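Local coordinates for lipid binding protein LpqN (Mycobacterium tuberculosis, PDB 6E5F) that binds a trehalose glycolipid analogue, interacts with mycolate transporters and supports cell envelope biogenesis and intracellular survival, at residues A159-G171 with R181-Q193. Numbering follows the deposited sequence. Where two conformers were deposited one is given.
With L6T (alpha-D-glucopyranosyl 6-O-dodecyl-alpha-D-glucopyranoside), chain B.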
loop_
_atom_site.group_PDB
_atom_site.type_symbol
_atom_site.label_atom_id
_atom_site.label_comp_id
_atom_site.label_asym_id
_atom_site.label_seq_id
_atom_site.Cartn_x
_atom_site.Cartn_y
_atom_site.Cartn_z
ATOM N N ALA A 159 -3.352 -2.547 13.402
ATOM C CA ALA A 159 -3.321 -1.103 13.287
ATOM C C ALA A 159 -1.890 -0.597 13.352
ATOM O O ALA A 159 -1.008 -1.212 13.964
ATOM C CB ALA A 159 -4.128 -0.456 14.410
ATOM N N ALA A 160 -1.669 0.541 12.704
ATOM C CA ALA A 160 -0.365 1.169 12.640
ATOM C C ALA A 160 -0.570 2.662 12.429
ATOM O O ALA A 160 -1.699 3.153 12.373
ATOM C CB ALA A 160 0.470 0.560 11.510
ATOM N N THR A 161 0.537 3.385 12.321
ATOM C CA THR A 161 0.509 4.794 11.969
ATOM C C THR A 161 1.604 5.060 10.948
ATOM O O THR A 161 2.583 4.315 10.845
ATOM C CB THR A 161 0.705 5.700 13.193
ATOM O OG1 THR A 161 2.001 5.471 13.758
ATOM C CG2 THR A 161 -0.367 5.428 14.247
ATOM N N LEU A 162 1.421 6.131 10.180
ATOM C CA LEU A 162 2.428 6.592 9.233
ATOM C C LEU A 162 2.307 8.106 9.157
ATOM O O LEU A 162 1.214 8.621 8.912
ATOM C CB LEU A 162 2.189 5.982 7.846
ATOM C CG LEU A 162 3.338 5.351 7.047
ATOM C CD1 LEU A 162 3.316 5.837 5.607
ATOM C CD2 LEU A 162 4.718 5.547 7.657
ATOM N N GLY A 163 3.416 8.810 9.374
ATOM C CA GLY A 163 3.408 10.259 9.309
ATOM C C GLY A 163 2.367 10.922 10.190
ATOM O O GLY A 163 1.907 12.022 9.876
ATOM N N GLY A 164 1.981 10.267 11.284
ATOM C CA GLY A 164 0.998 10.809 12.199
ATOM C C GLY A 164 -0.441 10.444 11.898
ATOM O O GLY A 164 -1.333 10.837 12.663
ATOM N N PHE A 165 -0.699 9.708 10.818
ATOM C CA PHE A 165 -2.042 9.321 10.416
ATOM C C PHE A 165 -2.275 7.842 10.702
ATOM O O PHE A 165 -1.332 7.048 10.766
ATOM C CB PHE A 165 -2.268 9.617 8.927
ATOM C CG PHE A 165 -2.387 11.084 8.627
ATOM C CD1 PHE A 165 -3.617 11.715 8.690
ATOM C CD2 PHE A 165 -1.272 11.830 8.293
ATOM C CE1 PHE A 165 -3.732 13.066 8.421
ATOM C CE2 PHE A 165 -1.383 13.179 8.022
ATOM C CZ PHE A 165 -2.614 13.795 8.088
ATOM N N SER A 166 -3.544 7.490 10.878
ATOM C CA SER A 166 -3.918 6.119 11.197
ATOM C C SER A 166 -3.756 5.225 9.976
ATOM O O SER A 166 -4.040 5.635 8.841
ATOM C CB SER A 166 -5.375 6.072 11.657
ATOM O OG SER A 166 -5.559 6.834 12.838
ATOM N N ALA A 167 -3.313 3.989 10.218
ATOM C CA ALA A 167 -3.019 3.053 9.151
ATOM C C ALA A 167 -3.369 1.637 9.579
ATOM O O ALA A 167 -3.680 1.359 10.742
ATOM C CB ALA A 167 -1.544 3.140 8.743
ATOM N N TRP A 168 -3.316 0.744 8.601
ATOM C CA TRP A 168 -3.508 -0.681 8.809
ATOM C C TRP A 168 -2.478 -1.396 7.958
ATOM O O TRP A 168 -2.235 -1.010 6.815
ATOM C CB TRP A 168 -4.903 -1.134 8.368
ATOM C CG TRP A 168 -5.201 -2.489 8.891
ATOM C CD1 TRP A 168 -4.991 -3.680 8.265
ATOM C CD2 TRP A 168 -5.730 -2.788 10.179
ATOM N NE1 TRP A 168 -5.365 -4.717 9.097
ATOM C CE2 TRP A 168 -5.825 -4.192 10.274
ATOM C CE3 TRP A 168 -6.142 -2.005 11.252
ATOM C CZ2 TRP A 168 -6.319 -4.830 11.415
ATOM C CZ3 TRP A 168 -6.623 -2.638 12.385
ATOM C CH2 TRP A 168 -6.710 -4.035 12.452
ATOM N N GLN A 169 -1.871 -2.445 8.508
ATOM C CA GLN A 169 -0.915 -3.222 7.743
ATOM C C GLN A 169 -1.199 -4.697 7.931
ATOM O O GLN A 169 -1.463 -5.150 9.050
ATOM C CB GLN A 169 0.536 -2.915 8.146
ATOM C CG GLN A 169 1.571 -3.717 7.369
ATOM C CD GLN A 169 2.967 -3.138 7.488
ATOM O OE1 GLN A 169 3.176 -1.946 7.278
ATOM N NE2 GLN A 169 3.933 -3.988 7.818
ATOM N N LEU A 170 -1.156 -5.438 6.835
ATOM C CA LEU A 170 -1.144 -6.888 6.930
ATOM C C LEU A 170 -0.205 -7.442 5.878
ATOM O O LEU A 170 0.018 -6.843 4.818
ATOM C CB LEU A 170 -2.540 -7.498 6.809
ATOM C CG LEU A 170 -3.115 -7.682 5.416
ATOM C CD1 LEU A 170 -4.293 -8.662 5.455
ATOM C CD2 LEU A 170 -3.526 -6.350 4.817
ATOM N N GLY A 171 0.369 -8.589 6.201
ATOM C CA GLY A 171 1.274 -9.267 5.307
ATOM C C GLY A 171 1.110 -10.766 5.422
ATOM O O GLY A 171 0.492 -11.275 6.358
ATOM N N ARG A 181 5.228 -16.264 -2.670
ATOM C CA ARG A 181 5.589 -14.854 -2.666
ATOM C C ARG A 181 5.179 -14.235 -1.343
ATOM O O ARG A 181 4.133 -14.581 -0.788
ATOM C CB ARG A 181 4.888 -14.094 -3.803
ATOM C CG ARG A 181 5.074 -14.715 -5.181
ATOM C CD ARG A 181 4.576 -13.784 -6.279
ATOM N NE ARG A 181 5.390 -12.572 -6.348
ATOM C CZ ARG A 181 6.506 -12.461 -7.065
ATOM N NH1 ARG A 181 6.943 -13.481 -7.793
ATOM N NH2 ARG A 181 7.187 -11.326 -7.050
ATOM N N THR A 182 6.002 -13.321 -0.843
ATOM C CA THR A 182 5.644 -12.506 0.310
ATOM C C THR A 182 4.969 -11.234 -0.184
ATOM O O THR A 182 5.478 -10.559 -1.085
ATOM C CB THR A 182 6.889 -12.167 1.123
ATOM O OG1 THR A 182 7.444 -13.380 1.657
ATOM C CG2 THR A 182 6.557 -11.224 2.262
ATOM N N VAL A 183 3.814 -10.926 0.392
ATOM C CA VAL A 183 3.039 -9.754 0.010
ATOM C C VAL A 183 2.600 -9.040 1.277
ATOM O O VAL A 183 2.333 -9.660 2.307
ATOM C CB VAL A 183 1.822 -10.144 -0.856
ATOM C CG1 VAL A 183 0.824 -10.980 -0.053
ATOM C CG2 VAL A 183 1.161 -8.905 -1.419
ATOM N N ALA A 184 2.521 -7.719 1.193
ATOM C CA ALA A 184 2.026 -6.958 2.319
ATOM C C ALA A 184 1.469 -5.653 1.794
ATOM O O ALA A 184 1.848 -5.174 0.718
ATOM C CB ALA A 184 3.120 -6.670 3.338
ATOM N N GLN A 185 0.564 -5.085 2.574
ATOM C CA GLN A 185 -0.075 -3.842 2.186
ATOM C C GLN A 185 -0.291 -2.991 3.419
ATOM O O GLN A 185 -0.900 -3.441 4.393
ATOM C CB GLN A 185 -1.407 -4.117 1.499
ATOM C CG GLN A 185 -2.108 -2.871 0.994
ATOM C CD GLN A 185 -3.427 -3.201 0.364
ATOM O OE1 GLN A 185 -4.369 -3.592 1.049
ATOM N NE2 GLN A 185 -3.509 -3.046 -0.953
ATOM N N LYS A 186 0.215 -1.761 3.370
ATOM C CA LYS A 186 -0.074 -0.763 4.389
ATOM C C LYS A 186 -1.028 0.255 3.786
ATOM O O LYS A 186 -0.746 0.819 2.723
ATOM C CB LYS A 186 1.199 -0.072 4.884
ATOM C CG LYS A 186 0.965 0.785 6.129
ATOM C CD LYS A 186 2.266 1.161 6.830
ATOM C CE LYS A 186 2.003 1.647 8.254
ATOM N NZ LYS A 186 3.253 1.807 9.057
ATOM N N THR A 187 -2.155 0.463 4.452
ATOM C CA THR A 187 -3.154 1.436 4.031
ATOM C C THR A 187 -3.162 2.563 5.055
ATOM O O THR A 187 -3.274 2.313 6.252
ATOM C CB THR A 187 -4.528 0.777 3.956
ATOM O OG1 THR A 187 -4.520 -0.261 2.970
ATOM C CG2 THR A 187 -5.602 1.800 3.590
ATOM N N VAL A 188 -3.024 3.796 4.584
ATOM C CA VAL A 188 -3.004 4.978 5.440
ATOM C C VAL A 188 -4.176 5.861 5.039
ATOM O O VAL A 188 -4.357 6.144 3.853
ATOM C CB VAL A 188 -1.688 5.758 5.296
ATOM C CG1 VAL A 188 -1.614 6.876 6.332
ATOM C CG2 VAL A 188 -0.481 4.830 5.397
ATOM N N VAL A 189 -4.971 6.267 6.017
ATOM C CA VAL A 189 -6.125 7.132 5.775
ATOM C C VAL A 189 -5.762 8.551 6.177
ATOM O O VAL A 189 -5.318 8.799 7.305
ATOM C CB VAL A 189 -7.365 6.615 6.517
ATOM C CG1 VAL A 189 -8.536 7.543 6.321
ATOM C CG2 VAL A 189 -7.720 5.234 6.011
ATOM N N ILE A 190 -5.950 9.479 5.249
ATOM C CA ILE A 190 -5.486 10.855 5.407
ATOM C C ILE A 190 -6.672 11.780 5.154
ATOM O O ILE A 190 -6.864 12.246 4.020
ATOM C CB ILE A 190 -4.314 11.154 4.459
ATOM C CG1 ILE A 190 -3.186 10.125 4.629
ATOM C CG2 ILE A 190 -3.795 12.583 4.684
ATOM C CD1 ILE A 190 -2.225 10.082 3.451
ATOM N N PRO A 191 -7.502 12.061 6.158
ATOM C CA PRO A 191 -8.601 13.016 5.949
ATOM C C PRO A 191 -8.041 14.419 5.780
ATOM O O PRO A 191 -7.238 14.881 6.593
ATOM C CB PRO A 191 -9.433 12.895 7.234
ATOM C CG PRO A 191 -8.954 11.638 7.908
ATOM C CD PRO A 191 -7.524 11.505 7.521
ATOM N N SER A 192 -8.462 15.098 4.712
ATOM C CA SER A 192 -7.898 16.398 4.394
ATOM C C SER A 192 -8.708 17.071 3.300
ATOM O O SER A 192 -9.111 16.422 2.329
ATOM C CB SER A 192 -6.454 16.258 3.902
ATOM O OG SER A 192 -5.970 17.514 3.461
ATOM N N GLN A 193 -8.903 18.380 3.460
ATOM C CA GLN A 193 -9.398 19.255 2.399
ATOM C C GLN A 193 -10.668 18.719 1.749
ATOM O O GLN A 193 -10.760 18.576 0.527
ATOM C CB GLN A 193 -8.307 19.520 1.359
ATOM C CG GLN A 193 -7.084 20.227 1.917
ATOM C CD GLN A 193 -6.075 20.555 0.844
ATOM O OE1 GLN A 193 -6.387 21.262 -0.109
ATOM N NE2 GLN A 193 -4.860 20.050 0.991
HETATM C C1 L6T B . 2.314 -16.515 7.181
HETATM C C2 L6T B . 2.849 -17.193 5.931
HETATM C C3 L6T B . 4.360 -17.172 5.953
HETATM C C4 L6T B . 4.824 -15.733 6.058
HETATM C C5 L6T B . 4.259 -15.139 7.346
HETATM C C6 L6T B . 4.782 -13.688 7.558
HETATM C CAA L6T B . 1.971 -16.767 9.475
HETATM C CAO L6T B . 0.441 -18.586 9.265
HETATM C CAP L6T B . -1.037 -18.930 9.065
HETATM C CAR L6T B . 0.943 -19.207 10.559
HETATM C CAT L6T B . 2.409 -18.854 10.729
HETATM C CAV L6T B . 2.531 -17.346 10.763
HETATM C CAX L6T B . 4.510 -11.622 6.500
HETATM C CAY L6T B . 5.883 -10.930 6.251
HETATM C CAZ L6T B . 5.442 -9.576 5.699
HETATM C CBA L6T B . 6.639 -8.633 5.829
HETATM C CBB L6T B . 6.355 -7.683 4.659
HETATM C CBC L6T B . 6.756 -6.302 5.089
HETATM C CBD L6T B . 6.334 -5.321 3.941
HETATM C CBE L6T B . 6.203 -3.968 4.595
HETATM C CBF L6T B . 4.713 -3.468 4.663
HETATM C CBG L6T B . 4.276 -2.936 3.283
HETATM C CBH L6T B . 5.175 -1.805 2.826
HETATM C CBI L6T B . 5.512 -0.786 3.922
HETATM O O1 L6T B . 2.722 -17.246 8.348
HETATM O O2 L6T B . 2.395 -18.551 5.894
HETATM O O3 L6T B . 4.870 -17.768 4.754
HETATM O O4 L6T B . 6.251 -15.707 6.087
HETATM O O5 L6T B . 2.814 -15.158 7.270
HETATM O O6 L6T B . 4.572 -13.043 6.334
HETATM O OAN L6T B . 0.588 -17.154 9.325
HETATM O OAQ L6T B . -1.814 -18.328 10.102
HETATM O OAS L6T B . 0.795 -20.632 10.508
HETATM O OAU L6T B . 2.907 -19.410 11.953
HETATM O OAW L6T B . 3.910 -16.976 10.897
#
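Trp168 and Thr187 pair in the antiparallel hairpin of strands 165-176 and 179-192, part of the curved sheet of this Mog1p/PsbP-clan fold. They form a hydrogen-bonded pair, with both N-to-O distances 2.8 Å: Trp168 N to Thr187 O and Thr187 N to Trp168 O. Leu170 and Gln185 form the next such pair, and Val189 N bonds to Ser166 O. Ala167, Gln169, Lys186, Val188 and Ala184 put their side chains on the face that meets the ligand and helix 210-223.

Lys186 carries much of this face. Its CG is anti to the backbone N (chi1 -169°), and the rest of the chain is extended. It runs across the hairpin, past Ala167 CB, to strand 152-162. There CE packs 3.8 Å from Ala160 CB. NZ donates to Thr161 O at 3.2 Å, from above the carbonyl plane, and also forms a salt bridge with Asp221 of helix 210-223. Val188 CG2 sits 3.8 Å from Leu162 CB, while its CG1 meets Phe165 CB. The Phe165 ring receives Ile190 CG2 over one face, a CH-pi contact with the methyl 3.9 Å from the ring centroid.

Further along, the Gln169 side chain crosses that of Lys186 obliquely, and its OE1 lies 3.3 Å from Lys186 CD. The Gln169 amide also borders the dodecyl chain of the bound trehalose ether. Ala184 CB lies 3.5 Å from L6T CBD. Gly171, with no side chain, lies beside the start of the alkyl chain, its C 3.7 Å from L6T CAX.

Gln169 OE1 is buried with no hydrogen-bond partner. This part of the wall meets the alkyl chain through van der Waals contact. The ammonium group of Lys186 is probably balanced by Asp221, with Thr161 O as a second acceptor.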